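PDB 6MVF: beta-galactosidase/beta-glucuronidase from Faecalibacterium prausnitzii L2-6, which binds flavin mononucleotide and probably hydrolyses terminal beta-glycosidic bonds as a beta-glucuronidase of glycosyl hydrolase family 2. Local coordinates for residues Y610-E615 with A630-F635; H496-Q501 with R586-R591. One frame throughout, in Å; residues are numbered along the deposited sequence.

Contact 1. Residues Y610-E615 with A630-F635; sequences YCNGKE and ALDEGF
Asp-632 faces two donors of the 610-615 hairpin at once, and its OD2 is where they converge. Asn-612 ND2 lies 3.0 Å from Asp-632 OD2 in a nearly straight bond (169°) that keeps to the amide's own plane but meets the oxygen on its anti side, tilted from the carboxylate plane. Lys-614 takes the other side: its NZ stands 3.0 Å from Asp-632 OD2, on the syn lone pair, and makes a weak second bond to OD1. One carboxylate oxygen thus accepts hydrogen bonds from both the amide and the ammonium, the latter as part of a salt bridge, and the two donors together limit how the group can turn. Lys-614 gets there by a bend at chi3 (-104°) that carries its ammonium across to the acid. The amide of Asn-612 is held at its other end too, since its OD1 accepts from the backbone N of Val-637. Were Asp-632 an alanine, the Lys-614 ammonium would probably lose its counter-charge here and Asn-612 ND2 this acceptor. Beside the polar group, Cys-611 SG packs at 4.1 Å against Leu-631 CD2, a small apolar contact. Asn-612 and Lys-614 both belong to a type I' turn from Cys-611 to Lys-614, closed by paired backbone bonds between those two residues. This is a beta-hairpin with a two-residue loop, Asn-612 and Gly-613, joining strands 606-611 and 614-620 and tied by its side chains to the loop leading into strand 635-641.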
loop_
_atom_site.group_PDB
_atom_site.type_symbol
_atom_site.label_atom_id
_atom_site.label_comp_id
_atom_site.label_asym_id
_atom_site.label_seq_id
_atom_site.Cartn_x
_atom_site.Cartn_y
_atom_site.Cartn_z
ATOM N N TYR A 610 40.254 4.013 -18.769
ATOM C CA TYR A 610 40.972 5.180 -18.283
ATOM C C TYR A 610 41.558 4.908 -16.906
ATOM O O TYR A 610 40.954 4.215 -16.079
ATOM C CB TYR A 610 40.066 6.407 -18.195
ATOM C CG TYR A 610 39.572 6.912 -19.514
ATOM C CD1 TYR A 610 38.321 6.530 -20.004
ATOM C CD2 TYR A 610 40.341 7.790 -20.265
ATOM C CE1 TYR A 610 37.857 6.997 -21.217
ATOM C CE2 TYR A 610 39.889 8.263 -21.485
ATOM C CZ TYR A 610 38.645 7.861 -21.953
ATOM O OH TYR A 610 38.205 8.344 -23.152
ATOM N N CYS A 611 42.732 5.490 -16.666
ATOM C CA CYS A 611 43.432 5.375 -15.392
ATOM C C CYS A 611 43.814 6.781 -14.939
ATOM O O CYS A 611 44.671 7.421 -15.557
ATOM C CB CYS A 611 44.664 4.488 -15.524
ATOM S SG CYS A 611 45.333 3.975 -13.940
ATOM N N ASN A 612 43.165 7.262 -13.876
ATOM C CA ASN A 612 43.293 8.642 -13.403
ATOM C C ASN A 612 43.139 9.638 -14.551
ATOM O O ASN A 612 43.915 10.587 -14.693
ATOM C CB ASN A 612 44.614 8.850 -12.663
ATOM C CG ASN A 612 44.662 8.089 -11.354
ATOM O OD1 ASN A 612 43.618 7.861 -10.715
ATOM N ND2 ASN A 612 45.869 7.681 -10.945
ATOM N N GLY A 613 42.121 9.398 -15.386
ATOM C CA GLY A 613 41.785 10.277 -16.484
ATOM C C GLY A 613 42.593 10.096 -17.753
ATOM O O GLY A 613 42.210 10.646 -18.793
ATOM N N LYS A 614 43.694 9.359 -17.714
ATOM C CA LYS A 614 44.491 9.116 -18.908
ATOM C C LYS A 614 44.017 7.831 -19.588
ATOM O O LYS A 614 43.815 6.805 -18.927
ATOM C CB LYS A 614 45.975 9.025 -18.544
ATOM C CG LYS A 614 46.456 10.187 -17.672
ATOM C CD LYS A 614 47.847 9.931 -17.095
ATOM C CE LYS A 614 47.793 9.541 -15.601
ATOM N NZ LYS A 614 49.151 9.234 -15.041
ATOM N N GLU A 615 43.845 7.887 -20.907
ATOM C CA GLU A 615 43.374 6.715 -21.626
ATOM C C GLU A 615 44.435 5.619 -21.629
ATOM O O GLU A 615 45.573 5.845 -22.035
ATOM C CB GLU A 615 42.989 7.072 -23.052
ATOM C CG GLU A 615 42.597 5.846 -23.867
ATOM C CD GLU A 615 42.271 6.187 -25.305
ATOM O OE1 GLU A 615 42.134 7.391 -25.602
ATOM O OE2 GLU A 615 42.165 5.256 -26.136
ATOM N N ALA A 630 49.650 0.261 -16.273
ATOM C CA ALA A 630 50.694 0.738 -15.360
ATOM C C ALA A 630 50.038 1.694 -14.379
ATOM O O ALA A 630 49.880 2.885 -14.652
ATOM C CB ALA A 630 51.824 1.422 -16.115
ATOM N N LEU A 631 49.643 1.158 -13.228
ATOM C CA LEU A 631 49.051 1.980 -12.190
ATOM C C LEU A 631 50.032 3.058 -11.750
ATOM O O LEU A 631 51.245 2.829 -11.687
ATOM C CB LEU A 631 48.650 1.109 -11.001
ATOM C CG LEU A 631 47.599 0.032 -11.263
ATOM C CD1 LEU A 631 47.447 -0.808 -10.030
ATOM C CD2 LEU A 631 46.243 0.632 -11.665
ATOM N N ASP A 632 49.501 4.251 -11.489
ATOM C CA ASP A 632 50.241 5.295 -10.794
ATOM C C ASP A 632 50.478 4.896 -9.341
ATOM O O ASP A 632 49.757 4.077 -8.764
ATOM C CB ASP A 632 49.481 6.612 -10.818
ATOM C CG ASP A 632 49.348 7.174 -12.199
ATOM O OD1 ASP A 632 50.123 6.741 -13.086
ATOM O OD2 ASP A 632 48.474 8.055 -12.389
ATOM N N GLU A 633 51.511 5.486 -8.750
ATOM C CA GLU A 633 51.756 5.274 -7.333
ATOM C C GLU A 633 50.573 5.820 -6.551
ATOM O O GLU A 633 50.026 6.873 -6.884
ATOM C CB GLU A 633 53.059 5.957 -6.910
ATOM C CG GLU A 633 54.023 5.043 -6.153
ATOM C CD GLU A 633 54.548 3.874 -6.997
ATOM O OE1 GLU A 633 54.602 4.010 -8.241
ATOM O OE2 GLU A 633 54.905 2.816 -6.419
ATOM N N GLY A 634 50.143 5.074 -5.541
ATOM C CA GLY A 634 48.989 5.482 -4.767
ATOM C C GLY A 634 47.693 4.916 -5.308
ATOM O O GLY A 634 47.660 3.783 -5.805
ATOM N N PHE A 635 46.622 5.704 -5.229
ATOM C CA PHE A 635 45.292 5.263 -5.628
ATOM C C PHE A 635 45.025 5.606 -7.086
ATOM O O PHE A 635 45.528 6.601 -7.611
ATOM C CB PHE A 635 44.225 5.885 -4.725
ATOM C CG PHE A 635 44.199 5.291 -3.359
ATOM C CD1 PHE A 635 43.692 4.017 -3.159
ATOM C CD2 PHE A 635 44.709 5.991 -2.272
ATOM C CE1 PHE A 635 43.679 3.447 -1.898
ATOM C CE2 PHE A 635 44.711 5.437 -1.009
ATOM C CZ PHE A 635 44.194 4.158 -0.821
#

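Contact 2. Residues H496-Q501 with R586-R591; sequences HSNTPQ and RRHAQR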
loop_
_atom_site.group_PDB
_atom_site.type_symbol
_atom_site.label_atom_id
_atom_site.label_comp_id
_atom_site.label_asym_id
_atom_site.label_seq_id
_atom_site.Cartn_x
_atom_site.Cartn_y
_atom_site.Cartn_z
ATOM N N HIS A 496 42.554 -13.667 -3.838
ATOM C CA HIS A 496 42.848 -13.052 -5.132
ATOM C C HIS A 496 44.275 -13.348 -5.566
ATOM O O HIS A 496 45.219 -13.163 -4.789
ATOM C CB HIS A 496 42.626 -11.542 -5.084
ATOM C CG HIS A 496 41.224 -11.178 -4.742
ATOM N ND1 HIS A 496 40.187 -11.324 -5.636
ATOM C CD2 HIS A 496 40.674 -10.742 -3.588
ATOM C CE1 HIS A 496 39.058 -10.966 -5.054
ATOM N NE2 HIS A 496 39.326 -10.612 -3.809
ATOM N N SER A 497 44.425 -13.775 -6.821
ATOM C CA SER A 497 45.705 -14.219 -7.348
ATOM C C SER A 497 46.051 -13.517 -8.655
ATOM O O SER A 497 45.208 -13.382 -9.550
ATOM C CB SER A 497 45.697 -15.719 -7.583
ATOM O OG SER A 497 46.934 -16.101 -8.150
ATOM N N ASN A 498 47.309 -13.084 -8.769
ATOM C CA ASN A 498 47.820 -12.603 -10.047
ATOM C C ASN A 498 48.116 -13.746 -11.014
ATOM O O ASN A 498 48.265 -13.509 -12.215
ATOM C CB ASN A 498 49.079 -11.765 -9.824
ATOM C CG ASN A 498 48.768 -10.383 -9.317
ATOM O OD1 ASN A 498 47.828 -9.740 -9.779
ATOM N ND2 ASN A 498 49.555 -9.913 -8.362
ATOM N N THR A 499 48.214 -14.975 -10.519
ATOM C CA THR A 499 48.405 -16.154 -11.355
ATOM C C THR A 499 47.334 -17.154 -10.969
ATOM O O THR A 499 47.625 -18.187 -10.353
ATOM C CB THR A 499 49.806 -16.743 -11.184
ATOM O OG1 THR A 499 50.018 -17.085 -9.806
ATOM C CG2 THR A 499 50.870 -15.744 -11.642
ATOM N N PRO A 500 46.073 -16.865 -11.299
ATOM C CA PRO A 500 44.971 -17.700 -10.803
ATOM C C PRO A 500 45.103 -19.128 -11.305
ATOM O O PRO A 500 45.329 -19.366 -12.492
ATOM C CB PRO A 500 43.715 -17.014 -11.361
ATOM C CG PRO A 500 44.198 -16.208 -12.511
ATOM C CD PRO A 500 45.611 -15.805 -12.212
ATOM N N GLN A 501 44.966 -20.078 -10.383
ATOM C CA GLN A 501 45.091 -21.489 -10.710
ATOM C C GLN A 501 44.103 -22.283 -9.877
ATOM O O GLN A 501 43.596 -21.811 -8.856
ATOM C CB GLN A 501 46.510 -22.008 -10.467
ATOM C CG GLN A 501 46.944 -21.923 -9.037
ATOM C CD GLN A 501 48.428 -22.117 -8.897
ATOM O OE1 GLN A 501 48.919 -23.251 -8.921
ATOM N NE2 GLN A 501 49.166 -21.010 -8.770
ATOM N N ARG A 586 37.457 -5.762 -8.439
ATOM C CA ARG A 586 37.405 -4.671 -7.467
ATOM C C ARG A 586 37.857 -5.126 -6.070
ATOM O O ARG A 586 38.422 -4.322 -5.312
ATOM C CB ARG A 586 35.992 -4.079 -7.405
ATOM C CG ARG A 586 35.062 -4.974 -6.637
ATOM C CD ARG A 586 33.661 -4.475 -6.502
ATOM N NE ARG A 586 32.967 -4.277 -7.763
ATOM C CZ ARG A 586 31.679 -3.957 -7.824
ATOM N NH1 ARG A 586 30.989 -3.824 -6.695
ATOM N NH2 ARG A 586 31.084 -3.758 -8.992
ATOM N N ARG A 587 37.626 -6.400 -5.712
ATOM C CA ARG A 587 38.085 -6.936 -4.437
ATOM C C ARG A 587 39.564 -7.309 -4.462
ATOM O O ARG A 587 40.161 -7.490 -3.394
ATOM C CB ARG A 587 37.222 -8.132 -4.019
ATOM C CG ARG A 587 35.822 -7.709 -3.584
ATOM C CD ARG A 587 34.805 -8.847 -3.528
ATOM N NE ARG A 587 34.371 -9.277 -4.849
ATOM C CZ ARG A 587 33.367 -8.745 -5.543
ATOM N NH1 ARG A 587 32.647 -7.734 -5.051
ATOM N NH2 ARG A 587 33.088 -9.227 -6.743
ATOM N N HIS A 588 40.181 -7.384 -5.643
ATOM C CA HIS A 588 41.641 -7.370 -5.751
ATOM C C HIS A 588 42.103 -5.910 -5.659
ATOM O O HIS A 588 42.652 -5.328 -6.597
ATOM C CB HIS A 588 42.088 -8.049 -7.045
ATOM C CG HIS A 588 43.558 -8.338 -7.118
ATOM N ND1 HIS A 588 44.098 -9.204 -8.049
ATOM C CD2 HIS A 588 44.603 -7.869 -6.391
ATOM C CE1 HIS A 588 45.409 -9.264 -7.882
ATOM N NE2 HIS A 588 45.741 -8.461 -6.886
ATOM N N ALA A 589 41.839 -5.320 -4.483
ATOM C CA ALA A 589 41.941 -3.872 -4.304
ATOM C C ALA A 589 43.386 -3.377 -4.378
ATOM O O ALA A 589 43.655 -2.308 -4.939
ATOM C CB ALA A 589 41.307 -3.474 -2.976
ATOM N N GLN A 590 44.328 -4.122 -3.820
ATOM C CA GLN A 590 45.729 -3.714 -3.783
ATOM C C GLN A 590 46.526 -4.571 -4.761
ATOM O O GLN A 590 46.583 -5.794 -4.614
ATOM C CB GLN A 590 46.273 -3.828 -2.358
ATOM C CG GLN A 590 45.775 -2.716 -1.437
ATOM C CD GLN A 590 45.909 -3.071 0.030
ATOM O OE1 GLN A 590 46.106 -4.226 0.366
ATOM N NE2 GLN A 590 45.792 -2.077 0.911
ATOM N N ARG A 591 47.130 -3.931 -5.760
ATOM C CA ARG A 591 47.786 -4.622 -6.868
ATOM C C ARG A 591 49.278 -4.321 -6.867
ATOM O O ARG A 591 49.680 -3.160 -6.981
ATOM C CB ARG A 591 47.171 -4.215 -8.211
ATOM C CG ARG A 591 45.670 -4.362 -8.229
ATOM C CD ARG A 591 45.217 -5.093 -9.428
ATOM N NE ARG A 591 43.786 -5.356 -9.412
ATOM C CZ ARG A 591 43.106 -5.656 -10.511
ATOM N NH1 ARG A 591 43.757 -5.708 -11.665
ATOM N NH2 ARG A 591 41.800 -5.892 -10.467
#
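His-496 lays one face of its imidazole against the backbone of Arg-587 and His-588, with the His-588 N over the middle of the ring. At the rim, His-496 CE1 comes within 3.5 Å of Arg-587 CB. The two histidine rings lie near parallel, their planes 23° apart, but are offset, with the centroids 5.8 Å apart, so there is little stacking between them. What sits over the His-588 face is instead the CB of His-496, in a CH-pi contact 4.2 Å from the ring centroid. With CG of His-588 anti to the backbone N (chi1 -168°), that ring reaches to Asn-498, whose side chain crosses it at about a right angle, with Asn-498 OD1 at the ring edge 3.1 Å from His-588 CE1. Around this packing, the loop 496-501, from the TIM-barrel domain, meets the chain as it enters the following beta domain at strand 590-592. Each segment is shaped by a tight turn: Ser-497 OG accepts from Thr-499 N at 2.9 Å to form an ST turn, and an inverse gamma turn is centred on His-588. The carbonyl of that same histidine is gripped by its own segment, Arg-591 NE donating to His-588 O at 3.0 Å, almost straight (169°), while the same NE lies over the ring face opposite the one met by His-496. Farther out, acidic residues fix the polar ends. Glu-657 takes both His-588 NE2 and Asn-498 ND2 on its OE2, helix 507-522 supplies Glu-508 for His-496 ND1 and Glu-507 for a salt bridge with Arg-587, and Arg-586 reaches Glu-223 of a second subunit.

The centres of the two contacts are about 18 Å apart. Along the chain, both segments of contact 2 precede those of contact 1. The five-stranded mixed sheet is common ground: strand 590-592 at one outer edge belongs to contact 2, while contact 1 involves the hairpin 606-611/614-620, with 614-620 the other outer strand, and the loop leading into the central strand 635-641. They touch where Leu-631 CD1 packs on Arg-591 CB at 3.9 Å. Contact 2 joins this sheet to the TIM barrel, whereas contact 1 ties a hairpin and a loop within it. Both lie away from the flavin site, and a second subunit reaches each of them, with its Arg-229 packing on Phe-635 and on Gln-590.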